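Local coordinates for protein aminotransferase, classes I and II (Silicibacter pomeroyi DSS-3, PDB 3H14) that probably transfers amino groups from amino acids such as aspartate to 2-oxoglutarate, using pyridoxal 5'-phosphate as cofactor, at residues Leu106-Leu111 / Leu135-Val140. Residues are numbered along the deposited sequence; the frame is centred on the assembly and turned at random.
Sequences LAFTAL and LGLVPV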
# COMPACT_ATOMS: atom_id res chain seq x y z
N LEU A 106 -8.72 -0.75 13.59
CA LEU A 106 -8.61 -0.14 14.89
C LEU A 106 -8.75 1.36 14.74
O LEU A 106 -9.50 1.97 15.50
CB LEU A 106 -7.28 -0.49 15.54
CG LEU A 106 -7.13 -1.93 16.04
CD1 LEU A 106 -5.67 -2.11 16.52
CD2 LEU A 106 -8.19 -2.19 17.16
N ALA A 107 -8.09 1.92 13.72
CA ALA A 107 -8.24 3.32 13.42
C ALA A 107 -9.69 3.67 13.19
O ALA A 107 -10.21 4.62 13.78
CB ALA A 107 -7.40 3.72 12.27
N PHE A 108 -10.35 2.96 12.29
CA PHE A 108 -11.69 3.36 11.92
C PHE A 108 -12.65 3.19 13.09
O PHE A 108 -13.58 3.99 13.23
CB PHE A 108 -12.20 2.53 10.72
CG PHE A 108 -11.41 2.72 9.47
CD1 PHE A 108 -10.58 3.83 9.29
CD2 PHE A 108 -11.53 1.81 8.41
CE1 PHE A 108 -9.87 3.99 8.12
CE2 PHE A 108 -10.79 1.98 7.25
CZ PHE A 108 -9.98 3.08 7.12
N THR A 109 -12.43 2.16 13.92
CA THR A 109 -13.30 1.94 15.08
C THR A 109 -13.18 3.05 16.13
O THR A 109 -14.19 3.49 16.70
CB THR A 109 -13.03 0.57 15.73
OG1 THR A 109 -13.26 -0.44 14.74
CG2 THR A 109 -13.94 0.36 16.96
N ALA A 110 -11.95 3.47 16.38
CA ALA A 110 -11.64 4.53 17.33
C ALA A 110 -12.20 5.86 16.89
O ALA A 110 -12.66 6.67 17.70
CB ALA A 110 -10.10 4.63 17.51
N LEU A 111 -12.22 6.09 15.58
CA LEU A 111 -12.45 7.44 15.05
C LEU A 111 -13.81 7.73 14.44
O LEU A 111 -14.20 8.90 14.33
CB LEU A 111 -11.33 7.76 14.07
CG LEU A 111 -9.92 7.91 14.65
CD1 LEU A 111 -8.95 8.01 13.52
CD2 LEU A 111 -9.75 9.15 15.57
N LEU A 135 -17.69 -1.74 7.44
CA LEU A 135 -17.88 -1.27 8.82
C LEU A 135 -19.07 -0.29 9.02
O LEU A 135 -19.27 0.28 10.11
CB LEU A 135 -16.59 -0.59 9.27
CG LEU A 135 -15.44 -1.58 9.46
CD1 LEU A 135 -14.13 -0.81 9.81
CD2 LEU A 135 -15.73 -2.61 10.52
N GLY A 136 -19.85 -0.08 7.96
CA GLY A 136 -20.95 0.87 7.98
C GLY A 136 -20.56 2.31 7.89
O GLY A 136 -21.32 3.21 8.28
N LEU A 137 -19.38 2.59 7.37
CA LEU A 137 -18.94 3.95 7.19
C LEU A 137 -19.10 4.29 5.69
O LEU A 137 -19.43 3.43 4.87
CB LEU A 137 -17.49 4.11 7.65
CG LEU A 137 -17.17 3.60 9.05
CD1 LEU A 137 -15.68 3.70 9.31
CD2 LEU A 137 -18.04 4.37 10.14
N VAL A 138 -18.84 5.53 5.37
CA VAL A 138 -19.11 6.07 4.04
C VAL A 138 -17.82 6.55 3.38
O VAL A 138 -17.31 7.65 3.66
CB VAL A 138 -20.14 7.19 4.08
CG1 VAL A 138 -20.35 7.75 2.64
CG2 VAL A 138 -21.46 6.70 4.72
N PRO A 139 -17.28 5.73 2.46
CA PRO A 139 -16.09 6.20 1.77
C PRO A 139 -16.48 7.28 0.77
O PRO A 139 -17.52 7.20 0.16
CB PRO A 139 -15.54 4.92 1.12
CG PRO A 139 -16.74 4.03 0.94
CD PRO A 139 -17.73 4.41 1.99
N VAL A 140 -15.67 8.32 0.67
CA VAL A 140 -15.88 9.43 -0.26
C VAL A 140 -14.62 9.47 -1.13
O VAL A 140 -13.57 9.96 -0.72
CB VAL A 140 -16.14 10.77 0.47
CG1 VAL A 140 -16.38 11.93 -0.54
CG2 VAL A 140 -17.39 10.66 1.37
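Phe108, on the last turn of helix 100-111, reaches across to Leu135 and Leu137, which flank the glycine that ends helix 126-134. Its CB is the first point of contact: Leu137 CD1 lies 3.9 Å from Phe108 CB, and Leu135 CD1 approaches the same atom to 4.0 Å, so two methyl groups converge on the base of the side chain. Beyond CB, CG stands anti to the carbonyl carbon and beside the backbone N (chi1 -63°), which brings the CD2 edge of the ring against Leu135. At the ring, CD2 meets Leu135 CD1 at 3.9 Å. This methyl lies at the ring edge, in its plane, and the two side chains cross at about a right angle. Leu137 CD1 keeps to CB, obliquely placed to the ring. Past CD2, no ring atom comes within 4.2 Å of either leucine; the Phe108 side chain also packs on Ile131 and Leu132 of helix 126-134. The whole contact is apolar and small, burying 131 Å² summed over both sides.

Both leucines point toward helix 100-111 from either side of the turn at Gly136. Gly136, with phi 76°, is the C-prime residue of a Schellman motif: Leu137 N hydrogen-bonds to Leu132 O and Gly136 N to Arg133 O, closing the helix before strand 138-143 begins. Leu137 also touches Leu132 and Phe112. Strand 138-143 pairs in parallel with strand 117-122 and forms one edge of the seven-stranded mixed sheet of this aminotransferase. Phe108 thus joins helix 100-111 to the junction of helix 126-134 and that edge strand, while other side chains of helix 100-111 rest on strand 223-227 and helix 249-258.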